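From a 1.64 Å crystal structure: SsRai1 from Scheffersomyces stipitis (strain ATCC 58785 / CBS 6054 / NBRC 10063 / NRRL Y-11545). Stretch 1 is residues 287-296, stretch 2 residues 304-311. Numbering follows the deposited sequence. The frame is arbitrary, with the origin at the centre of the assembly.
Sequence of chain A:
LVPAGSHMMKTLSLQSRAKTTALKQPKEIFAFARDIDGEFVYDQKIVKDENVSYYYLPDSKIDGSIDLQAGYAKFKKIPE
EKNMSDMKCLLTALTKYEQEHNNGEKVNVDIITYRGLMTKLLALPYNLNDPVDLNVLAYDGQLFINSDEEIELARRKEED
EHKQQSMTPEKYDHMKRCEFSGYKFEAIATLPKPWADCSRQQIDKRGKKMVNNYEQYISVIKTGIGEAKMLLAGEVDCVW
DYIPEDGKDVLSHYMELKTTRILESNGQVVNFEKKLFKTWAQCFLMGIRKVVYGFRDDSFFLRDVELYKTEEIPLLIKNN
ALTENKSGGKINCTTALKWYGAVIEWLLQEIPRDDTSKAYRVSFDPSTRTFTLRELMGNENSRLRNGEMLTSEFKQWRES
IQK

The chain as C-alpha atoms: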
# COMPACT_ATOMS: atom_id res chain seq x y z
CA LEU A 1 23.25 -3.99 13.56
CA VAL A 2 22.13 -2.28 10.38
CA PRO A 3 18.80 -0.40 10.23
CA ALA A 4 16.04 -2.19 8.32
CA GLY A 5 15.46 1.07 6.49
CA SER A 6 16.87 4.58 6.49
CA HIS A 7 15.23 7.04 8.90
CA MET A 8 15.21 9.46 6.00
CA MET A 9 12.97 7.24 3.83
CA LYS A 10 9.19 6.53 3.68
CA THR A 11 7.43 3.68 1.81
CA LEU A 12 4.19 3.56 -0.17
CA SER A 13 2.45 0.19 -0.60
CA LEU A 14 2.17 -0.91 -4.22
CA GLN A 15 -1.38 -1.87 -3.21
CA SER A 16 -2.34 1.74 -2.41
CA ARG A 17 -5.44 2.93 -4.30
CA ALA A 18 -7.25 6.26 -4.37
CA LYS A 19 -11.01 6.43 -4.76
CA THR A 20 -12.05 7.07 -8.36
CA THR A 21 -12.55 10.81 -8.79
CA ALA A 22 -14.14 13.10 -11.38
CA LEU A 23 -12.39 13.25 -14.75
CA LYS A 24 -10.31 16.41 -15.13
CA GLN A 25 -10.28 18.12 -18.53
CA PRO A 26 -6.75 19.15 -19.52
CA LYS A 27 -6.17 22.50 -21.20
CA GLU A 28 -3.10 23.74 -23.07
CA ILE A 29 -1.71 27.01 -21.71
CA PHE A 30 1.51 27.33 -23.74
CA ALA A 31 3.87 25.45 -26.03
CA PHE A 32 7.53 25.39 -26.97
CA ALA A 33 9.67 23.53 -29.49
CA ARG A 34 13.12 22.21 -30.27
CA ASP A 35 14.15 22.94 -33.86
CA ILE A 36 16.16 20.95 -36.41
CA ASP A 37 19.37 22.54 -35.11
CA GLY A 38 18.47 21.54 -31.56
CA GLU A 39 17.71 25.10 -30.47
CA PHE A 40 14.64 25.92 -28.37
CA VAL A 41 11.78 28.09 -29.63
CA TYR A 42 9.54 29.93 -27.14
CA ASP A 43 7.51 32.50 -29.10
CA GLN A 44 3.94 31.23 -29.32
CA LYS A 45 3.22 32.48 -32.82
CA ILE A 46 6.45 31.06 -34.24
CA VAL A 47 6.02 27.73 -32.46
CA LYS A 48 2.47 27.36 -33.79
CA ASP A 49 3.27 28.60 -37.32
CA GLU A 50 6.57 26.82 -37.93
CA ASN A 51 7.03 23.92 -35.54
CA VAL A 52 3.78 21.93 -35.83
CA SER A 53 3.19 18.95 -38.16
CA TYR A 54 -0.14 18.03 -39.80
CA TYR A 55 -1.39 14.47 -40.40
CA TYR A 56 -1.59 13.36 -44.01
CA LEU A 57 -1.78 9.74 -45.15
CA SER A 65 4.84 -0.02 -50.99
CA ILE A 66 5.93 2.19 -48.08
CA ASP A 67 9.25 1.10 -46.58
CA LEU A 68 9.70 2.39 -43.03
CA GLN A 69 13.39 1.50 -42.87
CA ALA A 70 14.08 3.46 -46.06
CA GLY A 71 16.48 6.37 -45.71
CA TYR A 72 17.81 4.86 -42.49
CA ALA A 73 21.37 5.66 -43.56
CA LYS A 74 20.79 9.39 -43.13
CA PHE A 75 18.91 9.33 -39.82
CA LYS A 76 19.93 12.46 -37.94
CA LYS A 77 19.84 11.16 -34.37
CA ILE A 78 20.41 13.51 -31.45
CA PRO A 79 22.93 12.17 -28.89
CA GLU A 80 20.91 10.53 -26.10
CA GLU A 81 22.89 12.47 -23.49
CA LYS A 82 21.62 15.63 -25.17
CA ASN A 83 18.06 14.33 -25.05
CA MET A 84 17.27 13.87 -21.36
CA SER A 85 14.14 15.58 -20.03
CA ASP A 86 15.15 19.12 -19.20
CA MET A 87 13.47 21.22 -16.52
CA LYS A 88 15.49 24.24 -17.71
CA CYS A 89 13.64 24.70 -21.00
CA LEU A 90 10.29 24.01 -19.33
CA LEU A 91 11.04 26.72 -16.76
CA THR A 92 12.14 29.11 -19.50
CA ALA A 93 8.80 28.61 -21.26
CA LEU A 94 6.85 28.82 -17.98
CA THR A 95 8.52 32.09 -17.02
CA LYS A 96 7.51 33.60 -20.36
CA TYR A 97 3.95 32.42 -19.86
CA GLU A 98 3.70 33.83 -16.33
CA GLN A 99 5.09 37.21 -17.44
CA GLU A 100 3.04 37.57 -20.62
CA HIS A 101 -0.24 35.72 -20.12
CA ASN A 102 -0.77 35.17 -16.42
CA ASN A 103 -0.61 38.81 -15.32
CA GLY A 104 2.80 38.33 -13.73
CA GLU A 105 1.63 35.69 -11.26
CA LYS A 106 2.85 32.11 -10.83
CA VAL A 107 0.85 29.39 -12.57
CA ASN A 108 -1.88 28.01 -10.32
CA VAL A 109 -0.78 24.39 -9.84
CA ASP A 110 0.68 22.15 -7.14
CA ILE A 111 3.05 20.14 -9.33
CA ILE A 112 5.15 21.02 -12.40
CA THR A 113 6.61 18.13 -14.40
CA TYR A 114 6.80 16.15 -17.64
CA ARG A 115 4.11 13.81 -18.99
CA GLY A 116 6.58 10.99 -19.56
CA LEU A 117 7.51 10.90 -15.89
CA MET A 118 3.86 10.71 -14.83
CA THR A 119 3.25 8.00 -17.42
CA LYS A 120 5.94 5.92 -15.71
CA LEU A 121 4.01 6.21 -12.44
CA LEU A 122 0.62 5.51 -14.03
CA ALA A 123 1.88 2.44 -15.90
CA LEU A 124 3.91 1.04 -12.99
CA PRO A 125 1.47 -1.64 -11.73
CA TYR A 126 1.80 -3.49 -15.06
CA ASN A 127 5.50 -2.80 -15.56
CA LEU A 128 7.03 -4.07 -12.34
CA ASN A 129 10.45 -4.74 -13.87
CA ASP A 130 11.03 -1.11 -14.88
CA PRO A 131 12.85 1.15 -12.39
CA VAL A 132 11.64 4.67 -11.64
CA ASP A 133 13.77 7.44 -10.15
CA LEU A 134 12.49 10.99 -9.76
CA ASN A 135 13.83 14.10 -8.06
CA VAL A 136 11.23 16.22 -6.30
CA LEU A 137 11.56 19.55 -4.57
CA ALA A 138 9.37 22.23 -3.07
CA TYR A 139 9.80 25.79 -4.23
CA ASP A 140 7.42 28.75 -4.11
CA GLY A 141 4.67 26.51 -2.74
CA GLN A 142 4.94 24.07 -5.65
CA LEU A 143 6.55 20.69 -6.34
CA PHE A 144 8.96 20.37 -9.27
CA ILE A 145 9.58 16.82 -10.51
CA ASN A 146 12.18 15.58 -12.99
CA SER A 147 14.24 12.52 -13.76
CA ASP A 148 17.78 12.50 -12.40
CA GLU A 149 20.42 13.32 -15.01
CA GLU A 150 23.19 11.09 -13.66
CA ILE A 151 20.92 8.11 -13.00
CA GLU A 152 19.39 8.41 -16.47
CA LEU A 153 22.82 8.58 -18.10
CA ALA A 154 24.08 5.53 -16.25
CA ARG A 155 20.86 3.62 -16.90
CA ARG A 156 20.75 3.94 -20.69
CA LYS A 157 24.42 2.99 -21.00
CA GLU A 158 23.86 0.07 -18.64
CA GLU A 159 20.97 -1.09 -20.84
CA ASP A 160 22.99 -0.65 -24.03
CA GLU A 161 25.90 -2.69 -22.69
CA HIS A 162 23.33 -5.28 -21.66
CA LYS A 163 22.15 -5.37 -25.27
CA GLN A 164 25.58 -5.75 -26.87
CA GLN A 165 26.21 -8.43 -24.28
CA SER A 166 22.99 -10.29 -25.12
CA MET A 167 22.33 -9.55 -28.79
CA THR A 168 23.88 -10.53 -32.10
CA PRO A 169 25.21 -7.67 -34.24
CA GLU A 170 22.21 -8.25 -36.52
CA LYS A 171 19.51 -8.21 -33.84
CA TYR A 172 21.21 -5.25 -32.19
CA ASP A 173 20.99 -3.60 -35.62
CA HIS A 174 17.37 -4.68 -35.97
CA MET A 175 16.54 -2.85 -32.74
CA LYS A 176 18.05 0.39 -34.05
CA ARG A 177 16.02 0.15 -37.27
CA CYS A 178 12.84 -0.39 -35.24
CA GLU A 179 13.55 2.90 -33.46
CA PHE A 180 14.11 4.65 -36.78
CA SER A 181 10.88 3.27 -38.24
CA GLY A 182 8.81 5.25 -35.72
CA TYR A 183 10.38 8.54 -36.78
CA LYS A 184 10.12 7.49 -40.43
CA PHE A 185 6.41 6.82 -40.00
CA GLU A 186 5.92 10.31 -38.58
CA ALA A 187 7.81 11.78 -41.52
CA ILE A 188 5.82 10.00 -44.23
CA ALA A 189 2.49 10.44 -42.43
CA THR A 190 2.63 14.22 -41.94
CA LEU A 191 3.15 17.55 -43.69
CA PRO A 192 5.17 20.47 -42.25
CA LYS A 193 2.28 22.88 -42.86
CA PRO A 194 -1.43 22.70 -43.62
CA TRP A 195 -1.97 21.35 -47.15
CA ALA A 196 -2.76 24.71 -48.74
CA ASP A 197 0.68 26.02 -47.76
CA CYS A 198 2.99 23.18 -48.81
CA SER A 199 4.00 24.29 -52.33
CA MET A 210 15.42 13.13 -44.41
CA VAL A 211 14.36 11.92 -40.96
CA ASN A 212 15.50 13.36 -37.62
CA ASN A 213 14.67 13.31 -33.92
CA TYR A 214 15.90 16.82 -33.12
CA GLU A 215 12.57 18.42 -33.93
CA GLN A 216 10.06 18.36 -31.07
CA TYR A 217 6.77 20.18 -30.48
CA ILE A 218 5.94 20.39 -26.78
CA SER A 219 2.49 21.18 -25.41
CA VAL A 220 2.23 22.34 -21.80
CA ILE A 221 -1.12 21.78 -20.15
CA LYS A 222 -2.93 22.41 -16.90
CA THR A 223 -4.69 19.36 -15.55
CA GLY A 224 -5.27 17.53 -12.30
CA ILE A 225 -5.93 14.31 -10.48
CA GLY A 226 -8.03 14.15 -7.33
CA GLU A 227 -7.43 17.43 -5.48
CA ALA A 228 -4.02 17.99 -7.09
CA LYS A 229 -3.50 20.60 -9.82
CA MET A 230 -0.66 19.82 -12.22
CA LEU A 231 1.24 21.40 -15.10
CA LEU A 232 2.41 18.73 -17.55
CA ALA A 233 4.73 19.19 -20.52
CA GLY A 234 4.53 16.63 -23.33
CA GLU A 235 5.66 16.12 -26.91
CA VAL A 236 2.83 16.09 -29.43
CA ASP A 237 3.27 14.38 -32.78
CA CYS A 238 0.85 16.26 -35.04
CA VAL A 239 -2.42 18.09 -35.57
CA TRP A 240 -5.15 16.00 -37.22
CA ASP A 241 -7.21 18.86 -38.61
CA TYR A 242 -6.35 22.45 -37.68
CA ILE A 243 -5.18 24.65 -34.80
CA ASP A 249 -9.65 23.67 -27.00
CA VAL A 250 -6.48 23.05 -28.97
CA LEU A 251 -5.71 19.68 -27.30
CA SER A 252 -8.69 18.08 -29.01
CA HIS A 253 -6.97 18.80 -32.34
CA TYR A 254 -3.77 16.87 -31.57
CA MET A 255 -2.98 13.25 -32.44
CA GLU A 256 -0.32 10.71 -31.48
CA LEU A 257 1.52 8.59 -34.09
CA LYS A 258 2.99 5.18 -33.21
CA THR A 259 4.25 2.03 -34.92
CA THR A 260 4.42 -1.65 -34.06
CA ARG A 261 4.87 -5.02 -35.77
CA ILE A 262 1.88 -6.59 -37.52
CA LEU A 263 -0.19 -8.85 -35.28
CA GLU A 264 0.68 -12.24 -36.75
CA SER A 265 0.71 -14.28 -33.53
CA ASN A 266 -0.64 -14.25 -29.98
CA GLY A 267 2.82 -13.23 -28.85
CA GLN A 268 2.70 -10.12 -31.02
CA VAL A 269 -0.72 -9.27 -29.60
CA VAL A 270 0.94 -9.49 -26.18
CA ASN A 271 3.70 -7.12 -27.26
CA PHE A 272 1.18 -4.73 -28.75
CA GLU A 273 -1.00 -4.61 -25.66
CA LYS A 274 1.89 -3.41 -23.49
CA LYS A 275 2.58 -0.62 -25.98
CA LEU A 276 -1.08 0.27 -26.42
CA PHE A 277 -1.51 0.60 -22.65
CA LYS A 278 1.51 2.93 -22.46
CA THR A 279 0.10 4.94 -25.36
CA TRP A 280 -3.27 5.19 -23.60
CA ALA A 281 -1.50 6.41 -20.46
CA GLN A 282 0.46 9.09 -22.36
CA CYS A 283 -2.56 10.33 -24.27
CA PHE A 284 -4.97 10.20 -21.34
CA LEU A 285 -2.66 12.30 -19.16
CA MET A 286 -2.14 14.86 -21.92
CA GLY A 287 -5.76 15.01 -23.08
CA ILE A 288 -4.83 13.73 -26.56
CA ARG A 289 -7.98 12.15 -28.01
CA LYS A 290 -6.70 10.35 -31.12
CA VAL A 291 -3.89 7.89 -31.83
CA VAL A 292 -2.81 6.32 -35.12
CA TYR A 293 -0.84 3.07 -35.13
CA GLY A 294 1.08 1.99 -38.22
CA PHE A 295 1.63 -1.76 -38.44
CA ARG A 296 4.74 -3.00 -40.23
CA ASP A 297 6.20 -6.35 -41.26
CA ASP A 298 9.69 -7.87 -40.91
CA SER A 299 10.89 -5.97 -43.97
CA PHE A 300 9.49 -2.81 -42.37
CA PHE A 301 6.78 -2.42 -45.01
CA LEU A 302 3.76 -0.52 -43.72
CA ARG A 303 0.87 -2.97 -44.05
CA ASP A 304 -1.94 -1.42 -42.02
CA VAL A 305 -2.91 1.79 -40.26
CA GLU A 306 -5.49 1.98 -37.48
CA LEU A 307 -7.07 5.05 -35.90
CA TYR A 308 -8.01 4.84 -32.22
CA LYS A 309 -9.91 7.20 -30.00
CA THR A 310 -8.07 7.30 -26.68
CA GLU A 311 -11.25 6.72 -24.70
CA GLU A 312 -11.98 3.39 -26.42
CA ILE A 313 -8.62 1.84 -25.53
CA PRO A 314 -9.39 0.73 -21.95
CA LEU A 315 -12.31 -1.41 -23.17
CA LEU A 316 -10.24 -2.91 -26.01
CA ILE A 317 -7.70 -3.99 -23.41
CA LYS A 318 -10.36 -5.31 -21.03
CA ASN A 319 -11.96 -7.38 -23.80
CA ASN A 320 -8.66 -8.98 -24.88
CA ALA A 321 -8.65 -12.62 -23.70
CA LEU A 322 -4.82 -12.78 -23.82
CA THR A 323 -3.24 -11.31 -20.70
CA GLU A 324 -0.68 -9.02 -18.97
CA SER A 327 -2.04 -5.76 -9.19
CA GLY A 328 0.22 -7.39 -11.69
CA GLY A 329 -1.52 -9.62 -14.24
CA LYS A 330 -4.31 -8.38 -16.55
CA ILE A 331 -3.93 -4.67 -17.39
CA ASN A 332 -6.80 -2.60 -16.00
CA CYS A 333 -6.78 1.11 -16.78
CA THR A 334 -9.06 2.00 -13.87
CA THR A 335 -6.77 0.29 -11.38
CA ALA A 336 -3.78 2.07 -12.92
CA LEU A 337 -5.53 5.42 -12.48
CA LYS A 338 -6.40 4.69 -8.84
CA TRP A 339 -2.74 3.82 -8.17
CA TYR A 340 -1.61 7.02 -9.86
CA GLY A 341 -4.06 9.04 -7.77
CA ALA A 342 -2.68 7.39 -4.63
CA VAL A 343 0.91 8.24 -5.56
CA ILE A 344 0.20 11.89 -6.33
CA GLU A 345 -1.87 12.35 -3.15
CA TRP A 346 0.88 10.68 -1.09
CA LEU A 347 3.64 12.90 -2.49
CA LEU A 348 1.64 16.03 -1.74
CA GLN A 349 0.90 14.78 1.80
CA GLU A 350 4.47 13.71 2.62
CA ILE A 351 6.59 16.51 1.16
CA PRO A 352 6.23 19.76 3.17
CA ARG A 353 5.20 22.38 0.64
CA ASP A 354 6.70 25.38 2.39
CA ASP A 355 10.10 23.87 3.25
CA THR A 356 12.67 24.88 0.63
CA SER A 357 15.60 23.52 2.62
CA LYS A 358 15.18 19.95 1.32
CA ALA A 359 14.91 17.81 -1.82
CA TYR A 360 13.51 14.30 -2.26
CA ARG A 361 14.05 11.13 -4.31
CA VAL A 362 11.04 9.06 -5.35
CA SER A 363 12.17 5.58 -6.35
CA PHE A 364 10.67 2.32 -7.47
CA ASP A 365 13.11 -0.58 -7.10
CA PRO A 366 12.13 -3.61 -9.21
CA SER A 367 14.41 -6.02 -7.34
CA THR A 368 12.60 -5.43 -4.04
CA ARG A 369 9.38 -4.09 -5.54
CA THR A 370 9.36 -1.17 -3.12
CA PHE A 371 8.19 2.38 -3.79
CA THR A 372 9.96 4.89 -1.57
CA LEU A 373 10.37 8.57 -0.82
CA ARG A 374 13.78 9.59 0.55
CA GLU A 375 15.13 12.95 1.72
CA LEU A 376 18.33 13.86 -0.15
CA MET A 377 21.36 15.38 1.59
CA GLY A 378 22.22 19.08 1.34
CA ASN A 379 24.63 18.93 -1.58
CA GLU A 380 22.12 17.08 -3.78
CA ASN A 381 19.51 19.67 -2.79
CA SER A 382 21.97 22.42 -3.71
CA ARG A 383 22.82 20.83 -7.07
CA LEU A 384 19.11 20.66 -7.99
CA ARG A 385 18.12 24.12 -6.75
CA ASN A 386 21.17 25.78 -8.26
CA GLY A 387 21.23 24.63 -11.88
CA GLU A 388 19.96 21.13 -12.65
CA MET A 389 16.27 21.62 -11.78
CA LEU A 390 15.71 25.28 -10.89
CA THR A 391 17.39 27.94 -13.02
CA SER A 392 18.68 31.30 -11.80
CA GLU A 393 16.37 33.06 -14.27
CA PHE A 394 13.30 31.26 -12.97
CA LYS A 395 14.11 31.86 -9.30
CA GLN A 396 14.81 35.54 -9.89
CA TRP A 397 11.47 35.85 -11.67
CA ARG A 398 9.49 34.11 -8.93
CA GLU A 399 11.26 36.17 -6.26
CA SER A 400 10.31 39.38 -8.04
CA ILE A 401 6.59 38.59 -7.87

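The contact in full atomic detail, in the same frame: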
# COMPACT_ATOMS: atom_id res chain seq x y z
N GLY A 287 -4.52 14.62 -22.44
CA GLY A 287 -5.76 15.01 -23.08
C GLY A 287 -5.74 14.88 -24.60
O GLY A 287 -6.49 15.58 -25.29
N ILE A 288 -4.87 14.02 -25.12
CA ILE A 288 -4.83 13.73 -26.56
C ILE A 288 -5.89 12.68 -26.85
O ILE A 288 -5.90 11.63 -26.23
CB ILE A 288 -3.45 13.20 -27.01
CG1 ILE A 288 -2.32 14.18 -26.64
CG2 ILE A 288 -3.45 12.85 -28.51
CD1 ILE A 288 -2.45 15.53 -27.20
N ARG A 289 -6.77 12.95 -27.82
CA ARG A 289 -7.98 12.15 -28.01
C ARG A 289 -7.88 11.14 -29.15
O ARG A 289 -8.75 10.29 -29.29
CB ARG A 289 -9.19 13.07 -28.28
CG ARG A 289 -9.46 14.05 -27.14
CD ARG A 289 -10.69 14.91 -27.42
NE ARG A 289 -10.90 15.94 -26.41
CZ ARG A 289 -11.96 16.74 -26.36
NH1 ARG A 289 -12.93 16.62 -27.26
NH2 ARG A 289 -12.07 17.65 -25.40
N LYS A 290 -6.84 11.25 -29.97
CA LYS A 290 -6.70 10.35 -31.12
C LYS A 290 -5.28 9.80 -31.22
O LYS A 290 -4.31 10.51 -30.96
CB LYS A 290 -7.04 11.09 -32.43
CG LYS A 290 -8.52 11.47 -32.64
CD LYS A 290 -8.73 12.03 -34.05
CE LYS A 290 -10.01 12.87 -34.20
NZ LYS A 290 -11.20 12.32 -33.50
N VAL A 291 -5.17 8.54 -31.61
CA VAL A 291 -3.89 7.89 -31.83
C VAL A 291 -3.95 7.10 -33.13
O VAL A 291 -4.91 6.36 -33.36
CB VAL A 291 -3.58 6.86 -30.73
CG1 VAL A 291 -2.22 6.23 -30.98
CG2 VAL A 291 -3.65 7.49 -29.36
N VAL A 292 -2.91 7.20 -33.95
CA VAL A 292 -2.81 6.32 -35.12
C VAL A 292 -1.64 5.36 -34.95
O VAL A 292 -0.51 5.78 -34.69
CB VAL A 292 -2.63 7.10 -36.44
CG1 VAL A 292 -2.16 6.17 -37.55
CG2 VAL A 292 -3.94 7.77 -36.83
N TYR A 293 -1.91 4.06 -35.08
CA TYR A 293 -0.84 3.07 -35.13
C TYR A 293 -0.59 2.60 -36.56
O TYR A 293 -1.53 2.24 -37.28
CB TYR A 293 -1.16 1.84 -34.27
CG TYR A 293 -0.52 1.89 -32.91
CD1 TYR A 293 0.79 1.43 -32.72
CD2 TYR A 293 -1.20 2.41 -31.83
CE1 TYR A 293 1.37 1.48 -31.46
CE2 TYR A 293 -0.62 2.48 -30.58
CZ TYR A 293 0.66 2.02 -30.40
OH TYR A 293 1.24 2.07 -29.15
N GLY A 294 0.67 2.62 -36.97
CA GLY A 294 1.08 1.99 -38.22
C GLY A 294 1.66 0.62 -37.92
O GLY A 294 2.49 0.48 -37.02
N PHE A 295 1.21 -0.38 -38.66
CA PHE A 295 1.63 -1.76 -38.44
C PHE A 295 2.55 -2.20 -39.57
O PHE A 295 2.20 -2.10 -40.74
CB PHE A 295 0.40 -2.68 -38.38
CG PHE A 295 -0.51 -2.42 -37.20
CD1 PHE A 295 -1.50 -1.45 -37.28
CD2 PHE A 295 -0.35 -3.13 -36.01
CE1 PHE A 295 -2.33 -1.20 -36.18
CE2 PHE A 295 -1.18 -2.88 -34.92
CZ PHE A 295 -2.17 -1.92 -35.01
N ARG A 296 3.74 -2.69 -39.22
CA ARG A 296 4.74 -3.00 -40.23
C ARG A 296 5.24 -4.43 -40.13
O ARG A 296 5.18 -5.03 -39.06
CB ARG A 296 5.91 -2.01 -40.14
CG ARG A 296 6.49 -1.87 -38.73
CD ARG A 296 7.87 -2.49 -38.66
NE ARG A 296 8.29 -2.76 -37.28
CZ ARG A 296 8.89 -3.88 -36.89
NH1 ARG A 296 9.14 -4.84 -37.77
NH2 ARG A 296 9.23 -4.05 -35.62
N ASP A 304 -0.63 -1.88 -42.48
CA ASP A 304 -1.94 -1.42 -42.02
C ASP A 304 -1.80 -0.19 -41.14
O ASP A 304 -0.76 0.02 -40.53
CB ASP A 304 -2.67 -2.54 -41.27
CG ASP A 304 -3.28 -3.57 -42.21
OD1 ASP A 304 -3.91 -3.17 -43.21
OD2 ASP A 304 -3.12 -4.78 -41.95
N VAL A 305 -2.85 0.62 -41.13
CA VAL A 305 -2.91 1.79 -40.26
C VAL A 305 -4.25 1.76 -39.55
O VAL A 305 -5.29 1.54 -40.20
CB VAL A 305 -2.82 3.09 -41.09
CG1 VAL A 305 -3.07 4.29 -40.22
CG2 VAL A 305 -1.46 3.19 -41.80
N GLU A 306 -4.25 1.98 -38.24
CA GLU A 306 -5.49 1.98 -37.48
C GLU A 306 -5.60 3.24 -36.63
O GLU A 306 -4.65 3.60 -35.93
CB GLU A 306 -5.58 0.75 -36.57
CG GLU A 306 -5.59 -0.57 -37.34
CD GLU A 306 -6.91 -0.84 -38.04
OE1 GLU A 306 -7.89 -0.10 -37.80
OE2 GLU A 306 -6.97 -1.79 -38.85
N LEU A 307 -6.75 3.88 -36.71
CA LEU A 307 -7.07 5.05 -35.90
C LEU A 307 -7.82 4.62 -34.65
O LEU A 307 -8.80 3.87 -34.73
CB LEU A 307 -7.97 6.01 -36.70
CG LEU A 307 -8.55 7.20 -35.92
CD1 LEU A 307 -7.45 8.15 -35.51
CD2 LEU A 307 -9.59 7.93 -36.76
N TYR A 308 -7.35 5.09 -33.49
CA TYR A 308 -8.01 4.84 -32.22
C TYR A 308 -8.51 6.15 -31.63
O TYR A 308 -7.86 7.17 -31.80
CB TYR A 308 -7.03 4.24 -31.20
CG TYR A 308 -6.51 2.88 -31.55
CD1 TYR A 308 -5.54 2.71 -32.52
CD2 TYR A 308 -6.98 1.75 -30.89
CE1 TYR A 308 -5.07 1.46 -32.85
CE2 TYR A 308 -6.51 0.49 -31.21
CZ TYR A 308 -5.55 0.36 -32.20
OH TYR A 308 -5.07 -0.88 -32.55
N LYS A 309 -9.64 6.12 -30.94
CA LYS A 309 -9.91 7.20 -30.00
C LYS A 309 -9.39 6.75 -28.64
O LYS A 309 -9.60 5.62 -28.23
CB LYS A 309 -11.39 7.60 -29.95
CG LYS A 309 -12.40 6.55 -29.56
CD LYS A 309 -13.79 7.20 -29.50
CE LYS A 309 -14.88 6.21 -29.11
NZ LYS A 309 -16.20 6.88 -28.95
N THR A 310 -8.69 7.65 -27.95
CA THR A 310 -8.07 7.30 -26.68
C THR A 310 -9.06 6.65 -25.72
O THR A 310 -8.75 5.67 -25.04
CB THR A 310 -7.43 8.55 -26.06
OG1 THR A 310 -6.48 9.08 -26.99
CG2 THR A 310 -6.72 8.22 -24.74
N GLU A 311 -10.28 7.18 -25.69
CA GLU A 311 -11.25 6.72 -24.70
C GLU A 311 -11.76 5.30 -24.94
O GLU A 311 -12.38 4.72 -24.05
CB GLU A 311 -12.42 7.70 -24.60
CG GLU A 311 -13.20 7.87 -25.89
CD GLU A 311 -14.35 8.85 -25.75
OE1 GLU A 311 -14.64 9.27 -24.61
OE2 GLU A 311 -14.97 9.19 -26.78
O HOH W 1 -10.81 9.87 -26.86

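The two stretches pair as neighbouring antiparallel strands, 290-296 against 304-309. The strand axes approach to 4.7 Å, and their directions differ by 158°. Together the stretches bury 669 Å² of surface.

Most of the hydrogen bonds across the contact are between backbone atoms. Val-291 and Tyr-308 form a two-way pair: Val-291 N donates to Tyr-308 O at 3.0 Å, and Tyr-308 N to Val-291 O at 2.8 Å. Tyr-293 and Glu-306 repeat the pattern, with Tyr-293 N to Glu-306 O and Glu-306 N to Tyr-293 O both at 2.9 Å. At the third pair, Phe-295 N donates to Asp-304 O at 2.7 Å. The return bond from Asp-304 N to Phe-295 O is weak at 3.3 Å. The intervening pairs, Lys-290 with Lys-309, Val-292 with Leu-307 and Gly-294 with Val-305, do not exchange such bonds. Their CA atoms contribute CA-H...O contacts instead, as between Val-305 CA and Tyr-293 O at 3.3 Å and between Val-292 CA and Glu-306 O at 3.4 Å.

Thr-310 extends the polar contacts past the strand pairing. Its N donates to Arg-289 O at 3.0 Å. Its side chain points toward stretch 1, and OG1 donates to Ile-288 O at 2.7 Å. A short side chain with a hydroxyl suits this buried position, because it reaches a main-chain carbonyl directly. Water 1 adds a bridge: it donates to Arg-289 O at 3.2 Å and accepts from Glu-311 N at 3.0 Å.

The apolar contacts are divided between the two faces of the sheet. On one face, Val-292 touches two residues of stretch 2. Its CG1 is 3.4 Å from Val-305 CG1, and its CG2 is 3.8 Å from Leu-307 CD1. The branched valine thus touches both neighbours with its two methyl groups. Gly-294 pairs with Val-305 and, having no side chain, offers only its backbone. Lys-290 also adds aliphatic contact here, with CB 4.3 Å from Leu-307 CD1.

The other face carries Val-291, Tyr-293 and Phe-295 with Asp-304, Glu-306 and Tyr-308. Tyr-308 packs its CB 4.4 Å from Val-291 CB, and its CE1 lies 4.1 Å from Tyr-293 CD2, an oblique approach of the two rings. Its OH is 3.9 Å from Phe-295 CZ, at the edge of that ring. Phe-295 has the largest area covered by the other stretch, 82 Å². Its CE1 meets Glu-306 CG at 3.5 Å, so the acidic residue packs through its aliphatic part while the end of its side chain leads away. Tyr-293 is buried, and its OH is hydrogen-bonded elsewhere in the structure.

Charged groups are mostly at exposed positions. Within stretch 2, Lys-309 NZ and Glu-311 OE2 form a salt bridge at 3.4 Å, with a weak hydrogen bond. Gly-287 makes no contact with stretch 2. It ends the preceding helix in a Schellman motif, where its positive phi favours glycine.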